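Local coordinates for protein pyrethroid hydrolase (Sphingobium faniae, PDB 5Y5R) that hydrolyses pyrethroid insecticides such as cypermethrin and permethrin at their ester bond, releasing the alcohol and the cyclopropanecarboxylic acid, at residues P24-R29 and R239-I244; D5-H10 and R32-D37. All coordinates share one frame; numbering follows the deposited sequence.

Contact 1. Residues P24-R29 and R239-I244. With SO4 (sulfate ion), chain H.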
loop_
_atom_site.group_PDB
_atom_site.type_symbol
_atom_site.label_atom_id
_atom_site.label_comp_id
_atom_site.label_asym_id
_atom_site.label_seq_id
_atom_site.Cartn_x
_atom_site.Cartn_y
_atom_site.Cartn_z
ATOM N N PRO A 24 -14.444 5.564 -8.513
ATOM C CA PRO A 24 -15.873 5.585 -8.853
ATOM C C PRO A 24 -16.557 4.236 -8.708
ATOM O O PRO A 24 -17.751 4.203 -8.368
ATOM C CB PRO A 24 -15.876 6.070 -10.309
ATOM C CG PRO A 24 -14.500 5.728 -10.833
ATOM C CD PRO A 24 -13.615 5.967 -9.670
ATOM N N LEU A 25 -15.841 3.120 -8.935
ATOM C CA LEU A 25 -16.492 1.813 -8.819
ATOM C C LEU A 25 -16.922 1.526 -7.386
ATOM O O LEU A 25 -18.029 1.019 -7.157
ATOM C CB LEU A 25 -15.582 0.701 -9.327
ATOM C CG LEU A 25 -15.212 0.872 -10.797
ATOM C CD1 LEU A 25 -14.214 -0.189 -11.221
ATOM C CD2 LEU A 25 -16.449 0.896 -11.667
ATOM N N LEU A 26 -16.076 1.851 -6.411
ATOM C CA LEU A 26 -16.464 1.708 -5.007
ATOM C C LEU A 26 -17.539 2.730 -4.618
ATOM O O LEU A 26 -18.432 2.421 -3.815
ATOM C CB LEU A 26 -15.220 1.826 -4.109
ATOM C CG LEU A 26 -14.152 0.723 -4.239
ATOM C CD1 LEU A 26 -12.854 1.073 -3.510
ATOM C CD2 LEU A 26 -14.672 -0.580 -3.712
ATOM N N GLU A 27 -17.487 3.940 -5.188
ATOM C CA GLU A 27 -18.539 4.928 -4.942
ATOM C C GLU A 27 -19.904 4.424 -5.400
ATOM O O GLU A 27 -20.930 4.807 -4.830
ATOM C CB GLU A 27 -18.180 6.255 -5.608
ATOM C CG GLU A 27 -17.133 7.010 -4.804
ATOM C CD GLU A 27 -16.611 8.277 -5.456
ATOM O OE1 GLU A 27 -16.744 8.438 -6.697
ATOM O OE2 GLU A 27 -16.045 9.111 -4.697
ATOM N N ALA A 28 -19.943 3.595 -6.441
ATOM C CA ALA A 28 -21.194 2.984 -6.864
ATOM C C ALA A 28 -21.697 1.959 -5.847
ATOM O O ALA A 28 -22.903 1.700 -5.777
ATOM C CB ALA A 28 -21.014 2.315 -8.231
ATOM N N ARG A 29 -20.800 1.377 -5.044
ATOM C CA ARG A 29 -21.193 0.475 -3.966
ATOM C C ARG A 29 -21.670 1.221 -2.730
ATOM O O ARG A 29 -21.892 0.602 -1.673
ATOM C CB ARG A 29 -20.016 -0.438 -3.591
ATOM C CG ARG A 29 -19.720 -1.542 -4.564
ATOM C CD ARG A 29 -20.763 -2.627 -4.362
ATOM N NE ARG A 29 -20.253 -3.956 -4.675
ATOM C CZ ARG A 29 -20.058 -4.911 -3.769
ATOM N NH1 ARG A 29 -19.603 -6.083 -4.153
ATOM N NH2 ARG A 29 -20.327 -4.693 -2.483
ATOM N N ARG A 239 -12.637 -6.153 -10.921
ATOM C CA ARG A 239 -12.461 -7.299 -10.040
ATOM C C ARG A 239 -11.879 -6.867 -8.708
ATOM O O ARG A 239 -12.247 -7.399 -7.651
ATOM C CB ARG A 239 -11.542 -8.341 -10.687
ATOM C CG ARG A 239 -12.216 -9.141 -11.811
ATOM C CD ARG A 239 -11.273 -9.979 -12.673
ATOM N NE ARG A 239 -10.678 -9.176 -13.750
ATOM C CZ ARG A 239 -9.856 -9.640 -14.703
ATOM N NH1 ARG A 239 -9.536 -10.928 -14.769
ATOM N NH2 ARG A 239 -9.359 -8.805 -15.617
ATOM N N LEU A 240 -10.970 -5.892 -8.748
ATOM C CA LEU A 240 -10.321 -5.417 -7.540
ATOM C C LEU A 240 -11.293 -4.680 -6.655
ATOM O O LEU A 240 -11.379 -4.961 -5.459
ATOM C CB LEU A 240 -9.137 -4.511 -7.904
ATOM C CG LEU A 240 -8.434 -3.889 -6.707
ATOM C CD1 LEU A 240 -7.989 -5.002 -5.740
ATOM C CD2 LEU A 240 -7.239 -3.018 -7.139
ATOM N N ALA A 241 -12.055 -3.742 -7.238
ATOM C CA ALA A 241 -13.032 -2.995 -6.461
ATOM C C ALA A 241 -14.130 -3.908 -5.917
ATOM O O ALA A 241 -14.648 -3.672 -4.816
ATOM C CB ALA A 241 -13.629 -1.851 -7.305
ATOM N N GLU A 242 -14.516 -4.932 -6.687
ATOM C CA GLU A 242 -15.500 -5.912 -6.215
ATOM C C GLU A 242 -15.037 -6.588 -4.925
ATOM O O GLU A 242 -15.798 -6.709 -3.955
ATOM C CB GLU A 242 -15.752 -6.965 -7.293
ATOM C CG GLU A 242 -16.728 -8.061 -6.853
ATOM C CD GLU A 242 -17.013 -9.081 -7.956
ATOM O OE1 GLU A 242 -16.280 -9.085 -8.970
ATOM O OE2 GLU A 242 -17.945 -9.901 -7.796
ATOM N N ALA A 243 -13.797 -7.079 -4.914
ATOM C CA ALA A 243 -13.295 -7.749 -3.722
ATOM C C ALA A 243 -13.177 -6.771 -2.564
ATOM O O ALA A 243 -13.455 -7.130 -1.420
ATOM C CB ALA A 243 -11.951 -8.404 -4.017
ATOM N N ILE A 244 -12.773 -5.522 -2.832
ATOM C CA ILE A 244 -12.693 -4.543 -1.743
ATOM C C ILE A 244 -14.073 -4.279 -1.142
ATOM O O ILE A 244 -14.227 -4.199 0.084
ATOM C CB ILE A 244 -12.034 -3.229 -2.212
ATOM C CG1 ILE A 244 -10.585 -3.459 -2.638
ATOM C CG2 ILE A 244 -12.097 -2.187 -1.127
ATOM C CD1 ILE A 244 -10.034 -2.355 -3.591
HETATM S S SO4 H . -11.768 -5.849 -14.904
HETATM O O1 SO4 H . -11.608 -4.411 -14.717
HETATM O O2 SO4 H . -11.771 -6.495 -13.582
HETATM O O3 SO4 H . -10.702 -6.314 -15.776
HETATM O O4 SO4 H . -13.052 -6.139 -15.559
#
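Leu26 reaches across to Ala241 and Ile244 with its branched tip, and this side chain does most of the joining between the two helices. Its CG lies anti to the carbonyl carbon (chi1 -65°), and from there CD2 comes to 3.3 Å from the carbonyl O of Ala241, close to the helix backbone. The same methyl lies 4.0 Å from Ile244 CG2, the two side chains crossing at about a right angle. Leu25 approaches with its base instead, CB against CB of Ala241 at 3.8 Å. With only a methyl at Ala241 facing the other helix, the segment axes pass 9.4 Å apart, crossing at -40°. In the alpha/beta hydrolase fold the two helices, 23-28 and 237-249, come from near the two ends of the chain and meet beside the central parallel sheet; Ile244 also rests on Ile99 of strand 95-101. Toward the solvent side, Arg29, bent at chi2, lays its NH1 3.9 Å from Glu242 O without bonding to it; farther along helix 237-249, NH1 is paired with Asp246 and NH2 with Asp249. Arg239, whose CB points away from helix 23-28, binds a sulfate, presumably carried over from the crystallisation solution: its backbone N and NE both donate to O2, NH2 donates to O3 at 2.8 Å, and Glu238 N also binds the ion.

Contact 2. Residues D5-H10 and R32-D37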
loop_
_atom_site.group_PDB
_atom_site.type_symbol
_atom_site.label_atom_id
_atom_site.label_comp_id
_atom_site.label_asym_id
_atom_site.label_seq_id
_atom_site.Cartn_x
_atom_site.Cartn_y
_atom_site.Cartn_z
ATOM N N ASP A 5 -16.574 4.808 4.892
ATOM C CA ASP A 5 -15.468 5.349 4.133
ATOM C C ASP A 5 -14.490 4.236 3.811
ATOM O O ASP A 5 -14.264 3.345 4.636
ATOM C CB ASP A 5 -14.771 6.419 4.929
ATOM C CG ASP A 5 -15.655 7.624 5.180
ATOM O OD1 ASP A 5 -16.651 7.487 5.945
ATOM O OD2 ASP A 5 -15.337 8.701 4.629
ATOM N N ILE A 6 -13.911 4.297 2.617
ATOM C CA ILE A 6 -12.801 3.438 2.220
ATOM C C ILE A 6 -11.653 4.357 1.841
ATOM O O ILE A 6 -11.841 5.288 1.045
ATOM C CB ILE A 6 -13.169 2.507 1.045
ATOM C CG1 ILE A 6 -14.263 1.525 1.440
ATOM C CG2 ILE A 6 -11.970 1.711 0.552
ATOM C CD1 ILE A 6 -14.697 0.634 0.288
ATOM N N ILE A 7 -10.469 4.095 2.398
ATOM C CA ILE A 7 -9.296 4.935 2.167
ATOM C C ILE A 7 -8.245 4.072 1.468
ATOM O O ILE A 7 -7.849 3.029 2.002
ATOM C CB ILE A 7 -8.761 5.534 3.479
ATOM C CG1 ILE A 7 -9.851 6.344 4.202
ATOM C CG2 ILE A 7 -7.455 6.357 3.231
ATOM C CD1 ILE A 7 -9.496 6.781 5.596
ATOM N N LEU A 8 -7.892 4.445 0.231
ATOM C CA LEU A 8 -6.898 3.740 -0.585
ATOM C C LEU A 8 -5.587 4.504 -0.506
ATOM O O LEU A 8 -5.529 5.683 -0.908
ATOM C CB LEU A 8 -7.309 3.636 -2.055
ATOM C CG LEU A 8 -8.782 3.313 -2.347
ATOM C CD1 LEU A 8 -9.080 3.330 -3.816
ATOM C CD2 LEU A 8 -9.141 1.981 -1.663
ATOM N N ILE A 9 -4.536 3.835 -0.035
ATOM C CA ILE A 9 -3.244 4.470 0.202
ATOM C C ILE A 9 -2.202 3.915 -0.765
ATOM O O ILE A 9 -1.957 2.706 -0.797
ATOM C CB ILE A 9 -2.820 4.305 1.665
ATOM C CG1 ILE A 9 -3.817 5.047 2.559
ATOM C CG2 ILE A 9 -1.386 4.803 1.838
ATOM C CD1 ILE A 9 -3.771 4.702 4.022
ATOM N N HIS A 10 -1.568 4.809 -1.525
ATOM C CA HIS A 10 -0.573 4.480 -2.533
ATOM C C HIS A 10 0.724 3.999 -1.879
ATOM O O HIS A 10 0.943 4.177 -0.674
ATOM C CB HIS A 10 -0.257 5.711 -3.394
ATOM C CG HIS A 10 0.375 6.835 -2.620
ATOM N ND1 HIS A 10 1.680 6.781 -2.162
ATOM C CD2 HIS A 10 -0.114 8.041 -2.223
ATOM C CE1 HIS A 10 1.964 7.908 -1.522
ATOM N NE2 HIS A 10 0.892 8.684 -1.535
ATOM N N ARG A 32 -18.128 6.289 0.503
ATOM C CA ARG A 32 -17.306 7.460 0.312
ATOM C C ARG A 32 -15.861 7.000 0.204
ATOM O O ARG A 32 -15.394 6.211 1.027
ATOM C CB ARG A 32 -17.496 8.443 1.460
ATOM C CG ARG A 32 -16.691 9.694 1.244
ATOM C CD ARG A 32 -17.419 10.892 1.721
ATOM N NE ARG A 32 -16.596 11.692 2.620
ATOM C CZ ARG A 32 -16.962 12.877 3.090
ATOM N NH1 ARG A 32 -18.125 13.395 2.732
ATOM N NH2 ARG A 32 -16.176 13.542 3.917
ATOM N N VAL A 33 -15.165 7.451 -0.824
ATOM C CA VAL A 33 -13.863 6.891 -1.153
ATOM C C VAL A 33 -12.824 8.005 -1.150
ATOM O O VAL A 33 -13.072 9.103 -1.657
ATOM C CB VAL A 33 -13.910 6.152 -2.503
ATOM C CG1 VAL A 33 -12.574 5.513 -2.805
ATOM C CG2 VAL A 33 -15.012 5.097 -2.463
ATOM N N HIS A 34 -11.671 7.722 -0.547
ATOM C CA HIS A 34 -10.568 8.660 -0.423
ATOM C C HIS A 34 -9.313 8.012 -1.006
ATOM O O HIS A 34 -9.154 6.784 -0.945
ATOM C CB HIS A 34 -10.346 9.035 1.050
ATOM C CG HIS A 34 -11.575 9.504 1.775
ATOM N ND1 HIS A 34 -11.919 10.837 1.886
ATOM C CD2 HIS A 34 -12.546 8.815 2.427
ATOM C CE1 HIS A 34 -13.037 10.948 2.581
ATOM N NE2 HIS A 34 -13.444 9.737 2.917
ATOM N N ALA A 35 -8.506 8.802 -1.718
ATOM C CA ALA A 35 -7.193 8.358 -2.196
ATOM C C ALA A 35 -6.187 9.496 -2.025
ATOM O O ALA A 35 -5.765 10.124 -2.995
ATOM C CB ALA A 35 -7.280 7.876 -3.650
ATOM N N PRO A 36 -5.787 9.778 -0.794
ATOM C CA PRO A 36 -4.961 10.957 -0.515
ATOM C C PRO A 36 -3.497 10.752 -0.864
ATOM O O PRO A 36 -3.010 9.631 -0.974
ATOM C CB PRO A 36 -5.123 11.149 0.995
ATOM C CG PRO A 36 -5.357 9.717 1.509
ATOM C CD PRO A 36 -6.129 9.014 0.429
ATOM N N ASP A 37 -2.824 11.869 -1.131
ATOM C CA ASP A 37 -1.364 11.898 -1.132
ATOM C C ASP A 37 -0.830 11.803 0.301
ATOM O O ASP A 37 -1.223 12.577 1.176
ATOM C CB ASP A 37 -0.879 13.192 -1.787
ATOM C CG ASP A 37 -1.149 13.254 -3.284
ATOM O OD1 ASP A 37 -1.387 12.203 -3.942
ATOM O OD2 ASP A 37 -1.167 14.391 -3.810
HETATM O O HOH W 1 -3.263 6.898 -2.186
#
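The His34 ring and the Asp5 carboxylate lie nearly coplanar, 11° apart, with the acid at the ring's edge. With CG anti to the carbonyl carbon (chi1 -52°), His34 swings its ring back along the strand, and NE2 donates to the anti lone pair of Asp5 OD2 at 2.8 Å. His34 NE2 also lies in plane at the edge of the Arg32 guanidinium, whose NE makes a long salt bridge to Asp5 OD2 (3.8 Å). Ile7 CG1 comes to the histidine ring obliquely, 4.1 Å from His34 CD2. At the edge of the His10 ring, CD2 is 3.5 Å from Pro36 O and Asp37 CA lies near the plane, while NE2 accepts a hydrogen bond from Leu38 N. The ladder is parallel, the pairing of a beta-alpha-beta unit joined by helix 23-28: Ile6 N to Arg32 O, His34 N to Ile6 O, and Leu8 N to His34 O, each 2.9 Å. Beyond it a water accepts from His10 N and donates to Leu8 O and Pro36 O. On the sheet face opposite His34, Leu8 CD1 packs on Val33 CG1 at 4.2 Å. An alanine at His34 would probably leave OD2 of the buried Asp5 without its ring N-H donor and open a gap beside Ile7. Arg32 and the ring N-H are likely to keep the carboxylate ionised; the acid would favour a positive charge on His34 and the guanidinium oppose it.

Helix 23-28 follows strand 3-9 and precedes strand 32-34, so contact 2 pairs the two strands and contact 1 fastens their connecting helix to helix 237-249. The two touch directly: Leu26 CB packs on Val33 CG2 at 3.7 Å, and Ile6 CD1 meets Ile244 CG2. Both are partly buried, but contact 2 lies deeper, its centre about 11 Å from the centre of the chain against about 17 Å for contact 1. Contact 1 is apolar, with a charged, solvent-facing margin; contact 2 is held by backbone hydrogen bonds to the sheet's outermost strand, 32-34, with an acid-histidine pair at one end. Its other end, at His10, runs toward the substrate-binding side.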